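Local atomic coordinates of mandelate racemase/muconate lactonizing protein (Alicyclobacillus acidocaldarius LAA1, PDB entry 3QLD), a protein that belongs to the enolase superfamily, pairing an enolase-type N-terminal domain with a TIM-barrel-like domain, its precise function not being established. Residues 171-176 against 198-203; 40-45 against 116-121; 12-17 against 26-31; 294-299 against 316-321. All coordinates share one frame; numbering follows the deposited sequence.

Contact 1 (171-176 against 198-203); sequences KIAPGR and NGSYRP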
# COMPACT_ATOMS: atom_id res chain seq x y z
N LYS A 171 8.21 -13.52 21.75
CA LYS A 171 8.04 -14.01 20.37
C LYS A 171 7.66 -15.46 20.42
O LYS A 171 8.25 -16.23 21.17
CB LYS A 171 9.33 -13.80 19.56
CG LYS A 171 9.64 -12.34 19.38
CD LYS A 171 8.79 -11.71 18.25
CE LYS A 171 8.98 -10.18 18.21
NZ LYS A 171 8.93 -9.65 16.81
N ILE A 172 6.60 -15.83 19.70
CA ILE A 172 6.14 -17.17 19.67
C ILE A 172 5.86 -17.67 18.22
O ILE A 172 5.70 -16.84 17.30
CB ILE A 172 4.84 -17.36 20.50
CG1 ILE A 172 3.69 -16.52 19.92
CG2 ILE A 172 5.17 -17.09 22.00
CD1 ILE A 172 2.29 -17.03 20.42
N ALA A 173 5.92 -18.99 18.05
CA ALA A 173 5.61 -19.65 16.80
C ALA A 173 5.16 -21.04 17.08
O ALA A 173 5.34 -21.53 18.20
CB ALA A 173 6.83 -19.63 15.82
N PRO A 174 4.52 -21.69 16.11
CA PRO A 174 4.00 -23.03 16.34
C PRO A 174 5.13 -23.96 16.81
O PRO A 174 6.17 -23.98 16.18
CB PRO A 174 3.47 -23.44 14.97
CG PRO A 174 3.13 -22.08 14.30
CD PRO A 174 4.24 -21.21 14.73
N GLY A 175 4.94 -24.65 17.93
CA GLY A 175 5.94 -25.59 18.43
C GLY A 175 6.84 -24.97 19.46
O GLY A 175 7.59 -25.69 20.16
N ARG A 176 6.82 -23.64 19.53
CA ARG A 176 7.63 -22.88 20.51
C ARG A 176 6.73 -21.77 20.99
O ARG A 176 6.93 -20.62 20.69
CB ARG A 176 8.91 -22.35 19.86
CG ARG A 176 9.24 -23.03 18.48
CD ARG A 176 10.74 -23.23 18.13
NE ARG A 176 11.63 -22.18 18.65
CZ ARG A 176 12.55 -21.53 17.94
NH1 ARG A 176 13.30 -20.60 18.53
NH2 ARG A 176 12.74 -21.80 16.64
N ASN A 198 4.04 -12.78 14.93
CA ASN A 198 4.55 -12.32 13.61
C ASN A 198 3.97 -13.16 12.45
O ASN A 198 4.71 -13.62 11.59
CB ASN A 198 6.08 -12.48 13.61
CG ASN A 198 6.75 -11.64 12.50
OD1 ASN A 198 6.25 -10.56 12.10
ND2 ASN A 198 7.91 -12.14 12.03
N GLY A 199 2.67 -13.44 12.46
CA GLY A 199 2.02 -14.17 11.34
C GLY A 199 2.39 -15.62 11.08
O GLY A 199 2.15 -16.16 9.99
N SER A 200 2.88 -16.29 12.11
CA SER A 200 3.45 -17.57 12.00
C SER A 200 2.41 -18.68 12.11
O SER A 200 2.71 -19.83 11.84
CB SER A 200 4.59 -17.69 13.04
OG SER A 200 4.12 -17.79 14.39
N TYR A 201 1.17 -18.35 12.56
CA TYR A 201 0.09 -19.35 12.66
C TYR A 201 -0.83 -19.33 11.41
O TYR A 201 -0.90 -18.34 10.63
CB TYR A 201 -0.76 -19.17 13.94
CG TYR A 201 0.08 -19.38 15.18
CD1 TYR A 201 0.07 -20.62 15.87
CD2 TYR A 201 0.94 -18.40 15.61
CE1 TYR A 201 0.86 -20.83 17.06
CE2 TYR A 201 1.77 -18.58 16.79
CZ TYR A 201 1.74 -19.81 17.47
OH TYR A 201 2.57 -19.93 18.57
N ARG A 202 -1.57 -20.42 11.27
CA ARG A 202 -2.54 -20.63 10.21
C ARG A 202 -3.85 -21.07 10.86
O ARG A 202 -3.87 -21.48 12.03
CB ARG A 202 -2.03 -21.75 9.29
CG ARG A 202 -0.73 -21.39 8.53
CD ARG A 202 -0.88 -20.14 7.63
NE ARG A 202 0.40 -19.85 7.00
CZ ARG A 202 1.40 -19.16 7.53
NH1 ARG A 202 1.29 -18.60 8.75
NH2 ARG A 202 2.52 -19.01 6.83
N PRO A 203 -4.97 -21.00 10.12
CA PRO A 203 -6.21 -21.39 10.77
C PRO A 203 -6.26 -22.79 11.41
O PRO A 203 -6.94 -22.95 12.47
CB PRO A 203 -7.23 -21.24 9.65
CG PRO A 203 -6.68 -20.09 8.86
CD PRO A 203 -5.21 -20.43 8.78

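Contact 2 (40-45 against 116-121); sequences DGIEGW and WDWYAA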
# COMPACT_ATOMS: atom_id res chain seq x y z
N ASP A 40 11.08 33.16 10.77
CA ASP A 40 11.68 33.59 12.03
C ASP A 40 12.69 32.64 12.66
O ASP A 40 13.23 32.91 13.75
CB ASP A 40 10.58 33.97 13.01
CG ASP A 40 9.71 35.05 12.45
OD1 ASP A 40 10.29 36.03 11.92
OD2 ASP A 40 8.48 34.90 12.49
N GLY A 41 12.99 31.55 11.93
CA GLY A 41 13.96 30.53 12.35
C GLY A 41 13.40 29.50 13.32
O GLY A 41 14.16 28.75 13.98
N ILE A 42 12.06 29.50 13.45
CA ILE A 42 11.34 28.52 14.28
C ILE A 42 11.18 27.23 13.43
O ILE A 42 10.96 27.31 12.23
CB ILE A 42 10.00 29.07 14.78
CG1 ILE A 42 10.26 30.36 15.63
CG2 ILE A 42 9.19 27.97 15.52
CD1 ILE A 42 10.79 30.08 17.02
N GLU A 43 11.42 26.10 14.09
CA GLU A 43 11.62 24.80 13.40
C GLU A 43 10.68 23.72 13.87
O GLU A 43 10.40 23.61 15.05
CB GLU A 43 13.02 24.27 13.64
CG GLU A 43 14.01 25.15 12.95
CD GLU A 43 15.41 24.66 12.98
OE1 GLU A 43 15.67 23.52 13.40
OE2 GLU A 43 16.29 25.46 12.58
N GLY A 44 10.26 22.86 12.94
CA GLY A 44 9.68 21.59 13.34
C GLY A 44 10.46 20.40 12.76
O GLY A 44 10.99 20.51 11.66
N TRP A 45 10.58 19.31 13.53
CA TRP A 45 11.17 18.04 13.09
C TRP A 45 10.21 16.86 13.21
O TRP A 45 9.31 16.87 14.08
CB TRP A 45 12.40 17.67 13.94
CG TRP A 45 13.54 18.66 13.76
CD1 TRP A 45 13.55 19.98 14.14
CD2 TRP A 45 14.80 18.41 13.15
NE1 TRP A 45 14.75 20.56 13.79
CE2 TRP A 45 15.54 19.62 13.18
CE3 TRP A 45 15.38 17.27 12.55
CZ2 TRP A 45 16.85 19.73 12.68
CZ3 TRP A 45 16.69 17.38 12.05
CH2 TRP A 45 17.41 18.60 12.13
N TRP A 116 2.78 19.73 13.03
CA TRP A 116 2.39 19.74 14.44
C TRP A 116 3.53 20.19 15.35
O TRP A 116 3.32 20.94 16.34
CB TRP A 116 1.92 18.34 14.88
CG TRP A 116 0.46 18.09 14.62
CD1 TRP A 116 -0.09 17.41 13.57
CD2 TRP A 116 -0.64 18.47 15.47
NE1 TRP A 116 -1.46 17.38 13.69
CE2 TRP A 116 -1.82 18.00 14.86
CE3 TRP A 116 -0.72 19.14 16.70
CZ2 TRP A 116 -3.08 18.20 15.42
CZ3 TRP A 116 -2.01 19.37 17.26
CH2 TRP A 116 -3.16 18.89 16.61
N ASP A 117 4.73 19.73 15.03
CA ASP A 117 5.89 19.95 15.85
C ASP A 117 6.28 21.42 15.71
O ASP A 117 6.60 22.07 16.71
CB ASP A 117 7.03 19.00 15.43
CG ASP A 117 8.23 19.06 16.35
OD1 ASP A 117 8.24 18.34 17.38
OD2 ASP A 117 9.17 19.86 16.01
N TRP A 118 6.30 21.91 14.48
CA TRP A 118 6.62 23.32 14.20
C TRP A 118 5.60 24.18 14.92
O TRP A 118 5.99 25.15 15.60
CB TRP A 118 6.58 23.62 12.70
CG TRP A 118 6.37 25.09 12.43
CD1 TRP A 118 7.36 26.07 12.45
CD2 TRP A 118 5.14 25.76 12.15
NE1 TRP A 118 6.81 27.28 12.15
CE2 TRP A 118 5.45 27.14 11.99
CE3 TRP A 118 3.79 25.34 12.00
CZ2 TRP A 118 4.47 28.09 11.69
CZ3 TRP A 118 2.83 26.28 11.68
CH2 TRP A 118 3.16 27.66 11.56
N TYR A 119 4.32 23.80 14.86
CA TYR A 119 3.25 24.60 15.42
C TYR A 119 3.37 24.75 16.95
O TYR A 119 3.16 25.85 17.48
CB TYR A 119 1.86 24.04 15.03
CG TYR A 119 0.70 24.81 15.61
CD1 TYR A 119 0.23 24.53 16.90
CD2 TYR A 119 0.10 25.85 14.91
CE1 TYR A 119 -0.84 25.27 17.46
CE2 TYR A 119 -0.98 26.59 15.45
CZ TYR A 119 -1.43 26.28 16.73
OH TYR A 119 -2.47 26.99 17.28
N ALA A 120 3.71 23.66 17.64
CA ALA A 120 3.99 23.74 19.07
C ALA A 120 5.14 24.70 19.39
O ALA A 120 5.08 25.46 20.35
CB ALA A 120 4.27 22.35 19.66
N ALA A 121 6.19 24.68 18.57
CA ALA A 121 7.36 25.52 18.82
C ALA A 121 7.07 26.99 18.52
O ALA A 121 7.64 27.88 19.19
CB ALA A 121 8.55 25.02 17.98
O HOH W 1 10.26 21.87 17.28

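Contact 3 (12-17 against 26-31); sequences SLPLKF and IREKQA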
# COMPACT_ATOMS: atom_id res chain seq x y z
N SER A 12 21.98 7.33 8.66
CA SER A 12 22.34 5.95 8.92
C SER A 12 22.99 5.92 10.31
O SER A 12 24.06 6.48 10.47
CB SER A 12 23.33 5.46 7.90
OG SER A 12 23.62 4.08 8.18
N LEU A 13 22.33 5.29 11.30
CA LEU A 13 22.82 5.29 12.70
C LEU A 13 23.39 3.91 13.11
O LEU A 13 22.68 2.90 13.05
CB LEU A 13 21.71 5.66 13.70
CG LEU A 13 21.23 7.10 13.93
CD1 LEU A 13 20.42 7.54 12.73
CD2 LEU A 13 20.36 7.14 15.17
N PRO A 14 24.64 3.86 13.55
CA PRO A 14 25.09 2.55 14.00
C PRO A 14 24.32 2.05 15.24
O PRO A 14 24.05 2.82 16.18
CB PRO A 14 26.56 2.78 14.35
CG PRO A 14 26.97 3.92 13.51
CD PRO A 14 25.75 4.83 13.54
N LEU A 15 23.99 0.76 15.21
CA LEU A 15 23.31 0.09 16.31
C LEU A 15 24.33 -0.51 17.28
O LEU A 15 25.39 -0.94 16.83
CB LEU A 15 22.43 -1.00 15.74
CG LEU A 15 21.28 -0.52 14.85
CD1 LEU A 15 20.87 -1.66 13.95
CD2 LEU A 15 20.11 -0.04 15.67
N LYS A 16 24.02 -0.55 18.58
CA LYS A 16 24.92 -1.20 19.56
C LYS A 16 25.32 -2.65 19.16
O LYS A 16 26.49 -3.07 19.31
CB LYS A 16 24.27 -1.19 20.96
CG LYS A 16 24.42 0.15 21.75
CD LYS A 16 24.96 -0.06 23.19
CE LYS A 16 24.14 0.65 24.28
NZ LYS A 16 24.59 2.04 24.68
N PHE A 17 24.36 -3.42 18.64
CA PHE A 17 24.67 -4.74 18.04
C PHE A 17 23.66 -4.98 16.93
O PHE A 17 22.67 -4.26 16.86
CB PHE A 17 24.58 -5.84 19.12
CG PHE A 17 23.25 -5.91 19.79
CD1 PHE A 17 22.26 -6.76 19.31
CD2 PHE A 17 22.98 -5.11 20.92
CE1 PHE A 17 21.00 -6.83 19.93
CE2 PHE A 17 21.74 -5.17 21.53
CZ PHE A 17 20.73 -6.04 21.02
N ILE A 26 21.21 -6.82 10.75
CA ILE A 26 21.79 -5.61 10.15
C ILE A 26 22.39 -4.69 11.22
O ILE A 26 21.90 -4.65 12.35
CB ILE A 26 20.78 -4.84 9.25
CG1 ILE A 26 19.63 -4.25 10.11
CG2 ILE A 26 20.34 -5.77 8.05
CD1 ILE A 26 18.73 -3.26 9.37
N ARG A 27 23.46 -4.01 10.80
CA ARG A 27 24.37 -3.21 11.61
C ARG A 27 23.87 -1.83 11.91
O ARG A 27 24.25 -1.28 12.93
CB ARG A 27 25.70 -2.96 10.84
CG ARG A 27 26.76 -4.07 10.77
CD ARG A 27 28.15 -3.50 11.14
NE ARG A 27 28.40 -3.63 12.59
CZ ARG A 27 28.15 -2.72 13.54
NH1 ARG A 27 27.62 -1.52 13.26
NH2 ARG A 27 28.42 -3.01 14.82
N GLU A 28 23.13 -1.22 10.98
CA GLU A 28 22.82 0.24 11.03
C GLU A 28 21.35 0.51 10.75
O GLU A 28 20.75 -0.17 9.90
CB GLU A 28 23.68 1.07 10.06
CG GLU A 28 25.22 0.84 10.16
CD GLU A 28 26.11 2.13 10.18
OE1 GLU A 28 27.16 2.07 10.84
OE2 GLU A 28 25.81 3.18 9.54
N LYS A 29 20.79 1.51 11.45
CA LYS A 29 19.40 1.95 11.27
C LYS A 29 19.33 3.12 10.31
O LYS A 29 19.89 4.19 10.60
CB LYS A 29 18.74 2.35 12.61
CG LYS A 29 17.25 2.88 12.53
CD LYS A 29 16.28 1.71 12.19
CE LYS A 29 14.79 2.13 12.22
NZ LYS A 29 14.57 3.46 11.58
N GLN A 30 18.66 2.92 9.19
CA GLN A 30 18.39 4.02 8.28
C GLN A 30 17.14 4.74 8.72
O GLN A 30 16.13 4.14 9.15
CB GLN A 30 18.21 3.58 6.83
CG GLN A 30 19.46 2.87 6.24
CD GLN A 30 19.22 2.52 4.76
OE1 GLN A 30 18.87 3.38 3.94
NE2 GLN A 30 19.38 1.26 4.44
N ALA A 31 17.19 6.05 8.62
CA ALA A 31 16.07 6.85 9.05
C ALA A 31 15.97 8.08 8.19
O ALA A 31 17.00 8.51 7.63
CB ALA A 31 16.28 7.22 10.56

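Contact 4 (294-299 against 316-321); sequences AWVGGM and PLMRYA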
# COMPACT_ATOMS: atom_id res chain seq x y z
N ALA A 294 -5.68 0.13 23.35
CA ALA A 294 -4.56 0.45 22.45
C ALA A 294 -3.31 0.75 23.27
O ALA A 294 -3.39 1.01 24.51
CB ALA A 294 -4.96 1.59 21.50
N TRP A 295 -2.14 0.64 22.63
CA TRP A 295 -0.86 0.93 23.24
C TRP A 295 0.03 1.35 22.10
O TRP A 295 -0.30 1.05 20.91
CB TRP A 295 -0.30 -0.29 23.96
CG TRP A 295 -0.17 -1.52 23.14
CD1 TRP A 295 -1.17 -2.40 22.82
CD2 TRP A 295 1.01 -2.01 22.50
NE1 TRP A 295 -0.68 -3.43 22.05
CE2 TRP A 295 0.66 -3.20 21.81
CE3 TRP A 295 2.34 -1.54 22.41
CZ2 TRP A 295 1.58 -3.95 21.06
CZ3 TRP A 295 3.28 -2.29 21.69
CH2 TRP A 295 2.89 -3.48 21.00
N VAL A 296 1.14 2.00 22.40
CA VAL A 296 2.05 2.46 21.33
C VAL A 296 3.24 1.53 21.10
O VAL A 296 4.02 1.20 22.02
CB VAL A 296 2.52 3.96 21.57
CG1 VAL A 296 3.67 4.37 20.66
CG2 VAL A 296 1.40 4.92 21.49
N GLY A 297 3.44 1.10 19.82
CA GLY A 297 4.50 0.15 19.51
C GLY A 297 5.70 0.91 19.00
O GLY A 297 5.62 2.12 18.80
N GLY A 298 6.80 0.20 18.69
CA GLY A 298 8.04 0.85 18.22
C GLY A 298 8.53 0.43 16.83
O GLY A 298 8.14 -0.61 16.31
N MSE A 299 9.38 1.28 16.25
CA MSE A 299 9.98 1.04 14.94
C MSE A 299 11.51 1.24 14.98
O MSE A 299 12.11 1.59 13.97
CB MSE A 299 9.41 2.04 13.94
CG MSE A 299 7.89 2.09 13.83
SE MSE A 299 7.33 0.72 12.58
CE MSE A 299 8.07 1.37 10.90
N PRO A 316 -5.44 9.30 26.22
CA PRO A 316 -6.19 8.60 27.26
C PRO A 316 -6.39 7.11 27.04
O PRO A 316 -6.21 6.37 28.00
CB PRO A 316 -7.55 9.33 27.28
CG PRO A 316 -7.28 10.68 26.84
CD PRO A 316 -6.17 10.50 25.75
N LEU A 317 -6.71 6.66 25.82
CA LEU A 317 -6.97 5.21 25.60
C LEU A 317 -5.74 4.32 25.56
O LEU A 317 -5.84 3.06 25.50
CB LEU A 317 -7.85 4.98 24.37
CG LEU A 317 -8.34 3.54 24.07
CD1 LEU A 317 -9.66 3.14 24.82
CD2 LEU A 317 -8.57 3.39 22.59
N MSE A 318 -4.55 4.92 25.60
CA MSE A 318 -3.32 4.17 25.59
C MSE A 318 -3.10 3.48 26.90
O MSE A 318 -2.20 3.86 27.65
CB MSE A 318 -2.13 5.07 25.27
CG MSE A 318 -2.33 5.80 23.99
SE MSE A 318 -2.30 4.48 22.48
CE MSE A 318 -1.61 5.80 21.19
N ARG A 319 -3.89 2.43 27.15
CA ARG A 319 -4.01 1.79 28.47
C ARG A 319 -2.93 0.78 28.82
O ARG A 319 -2.70 0.46 30.01
CB ARG A 319 -5.41 1.14 28.61
CG ARG A 319 -6.62 2.12 28.93
CD ARG A 319 -6.45 2.84 30.29
NE ARG A 319 -6.61 1.93 31.44
CZ ARG A 319 -6.03 2.08 32.64
NH1 ARG A 319 -5.20 3.10 32.87
NH2 ARG A 319 -6.27 1.18 33.60
N TYR A 320 -2.24 0.24 27.81
CA TYR A 320 -1.14 -0.68 28.07
C TYR A 320 0.20 0.03 27.81
O TYR A 320 0.24 1.17 27.24
CB TYR A 320 -1.24 -1.96 27.22
CG TYR A 320 -2.56 -2.74 27.38
CD1 TYR A 320 -3.28 -2.74 28.59
CD2 TYR A 320 -3.06 -3.53 26.31
CE1 TYR A 320 -4.48 -3.48 28.74
CE2 TYR A 320 -4.25 -4.27 26.45
CZ TYR A 320 -4.95 -4.24 27.66
OH TYR A 320 -6.12 -4.97 27.78
N ALA A 321 1.24 -0.66 28.24
CA ALA A 321 2.63 -0.25 28.19
C ALA A 321 3.05 -0.06 26.75
O ALA A 321 2.53 -0.77 25.84
CB ALA A 321 3.52 -1.34 28.81
O HOH W 2 1.31 2.59 25.23

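Contact 1 (171-176 against 198-203)
Residues 171-176 leave strand 167-171 and fold into a type II beta turn from Ala173 to Arg176, closed by Arg176 N bonding back to Ala173 O at 2.9 Å. Gly175 takes a positive phi of 96° in this turn, a conformation in which a CB would collide with the preceding carbonyl oxygen. Residues 198-203 run as an irregular loop beyond strand 192-196, and the two backbones come closest at Ala173 and Ser200, whose CA atoms lie 5.7 Å apart. No hydrogen bond crosses the gap, so the junction rests on packing. Its centre is Tyr201, whose CG stands anti to the carbonyl carbon, beside the backbone N, with the ring reaching the turn of 171-176. Pro174 lies over one face of that ring in a CH-pi contact, with Pro174 CG 3.9 Å from the ring centroid and 19° off its normal, nearest the CD1 rim. At the other end of the ring, Ile172 crosses the tyrosine at about a right angle and brings its CD1 to 3.5 Å from Tyr201 OH, which also lies 3.2 Å from Ala173 C. The hydroxyl of Ser200 occupies the crowded position between backbone N and carbonyl carbon (chi1 72°); Ser200 OG lies 3.4 Å from Pro174 CD and also borders Ala173 CB. Both hydroxyls find their polar partners outside the two segments, Ser200 OG at Ala197 O and Tyr201 OH at Asp177 OD2. Two successive strand-to-helix loops of the barrel thus meet through a proline-covered ring, while the hydrogen bond to Asp177 probably helps fix the ring against Pro174.

Contact 2 (40-45 against 116-121)
Asp117 projects from helix 105-123 toward strand 43-48, its CG anti to the backbone N (chi1 -174°). Its CB lies 3.4 Å from Trp45 O, and CG packs against the same carbonyl. OD2 makes the bond to the strand: it accepts the backbone N-H of Trp45 at 2.9 Å, with 161° at the hydrogen and the donor above the carboxylate plane. A water also donates to Asp117 OD2 at 2.6 Å and, with its other hydrogen, to Glu43 O. The second oxygen, OD1, turns to His308 NE2 and Val356 N, so the buried carboxylate is gripped on both oxygens and probably keeps its charge. This is helix-on-sheet packing in the enolase-type N-terminal domain, the two short segments running at 144° with their axes 6.0 Å apart. Such closeness is consistent with the glycine at Gly44, whose CA is 3.6 Å from Trp118 N; a CB here would clash with that nitrogen. Beside it Trp118 presents its ring edge to the strand, with Ile42 O in the ring plane next to CD1, while its NE1 bonds to Asp38 OD1. Further along the helix, Ile42 CG2 reaches Ala121 CB at 3.9 Å, at the partly exposed end.

Contact 3 (12-17 against 26-31)
Glu28 lies alongside Pro14, both side chains pointing the same way from one face of an antiparallel pair, and its carboxylate spans the neighbouring strand between Pro14 and Ser12. The chain starts with CG anti to the carbonyl carbon and bends at chi2 (-134°), which brings OE1 over the proline ring, 3.3 Å from Pro14 CG. The other oxygen, OE2, accepts the hydroxyl proton of Ser12 OG at 2.7 Å through its anti lone pair. With OG anti to the backbone N (chi1 -178°), Ser12 holds it beside Glu28 CB, within reach of the carboxylate. Beneath this diagonal link the backbones are firmly paired. Leu13 and Lys29 form the hydrogen-bonded pair, Leu13 N reaching Lys29 O at 2.8 Å and 171°, and Lys29 N returning to Leu13 O on a lone pair of that carbonyl. Farther on, Leu15 N bonds to Arg27 O at 3.1 Å, just where residues 26-31 turn a corner. Leu15 then folds across this corner: its CD1 touches Ile26 O at 3.5 Å, and CD2 meets Lys29 CB as the two side chains cross obliquely. The lysine bends at chi2 and chi4, so that Lys29 NZ turns forward along its own strand to donate to the next carbonyl, Gln30 O, at 3.0 Å. Strands 3-15 and 25-38 are thus paired as inner strands of the N-terminal domain's antiparallel sheet, flanked by 369-376 and 43-48; Phe368 of helix 362-368 packs on Leu13 and Pro14, and Glu47 of strand 43-48 touches Lys29 and Ala31.

Contact 4 (294-299 against 316-321)
Apolar packing dominates the join between strand 293-296 and the loop that follows helix 303-313. The selenomethionine Met318, its chain bent at chi2 (-67°), brings its selenium against the strand: Met318 SE lies 4.0 Å from Ala294 CB and near Trp295 N and Val296 CG2, and the Met318 and Val296 side chains cross obliquely. Leu284 of helix 277-289 touches Ala294, Leu317 and Met318, closing this cluster within the TIM-barrel-like domain, where strand 293-296 is the seventh parallel strand. The aromatic side chains cross at about a right angle: Trp295 CB meets Tyr320 CB at 3.8 Å, and Trp295 CD1 comes up to the edge of the tyrosine ring; the indole stacks on Phe219 and makes a cation-pi contact with Arg167. Ala321 O lies 3.4 Å from Trp295 CB and also borders CE3 of the indole. Polar links are few. Met318 centres an inverse gamma turn, and Arg319 N, at its end, also makes a weak, bent hydrogen bond to Ala294 O (3.0 Å, 122°), which takes a CA-H contact from Met318 too. A water bridges the backbones, accepting from Val296 N at 2.9 Å and donating to Tyr320 O at 2.7 Å, whereas Ala294 N is buried with no partner.

How the contacts relate
Contacts 2 and 3 belong to the N-terminal domain and share its antiparallel sheet, since strands 25-38 and 43-48 are neighbours there; contacts 1 and 4 belong to the barrel domain. Contact 4 is the most buried, its centre about 9 Å from the chain's centre, whereas contact 1 lies about 23 Å out and the other two are also partly buried. Chemistry follows place: contact 3 is backbone pairing, contact 2 a buried carboxylate between helix and strand, contact 1 loop against loop, contact 4 a loop packed on a barrel strand. The domains touch at, among other places, Lys29 CE of contact 3 and Met299 O of contact 4, 3.2 Å apart; contacts 1 and 2 lie on opposite sides of the centre.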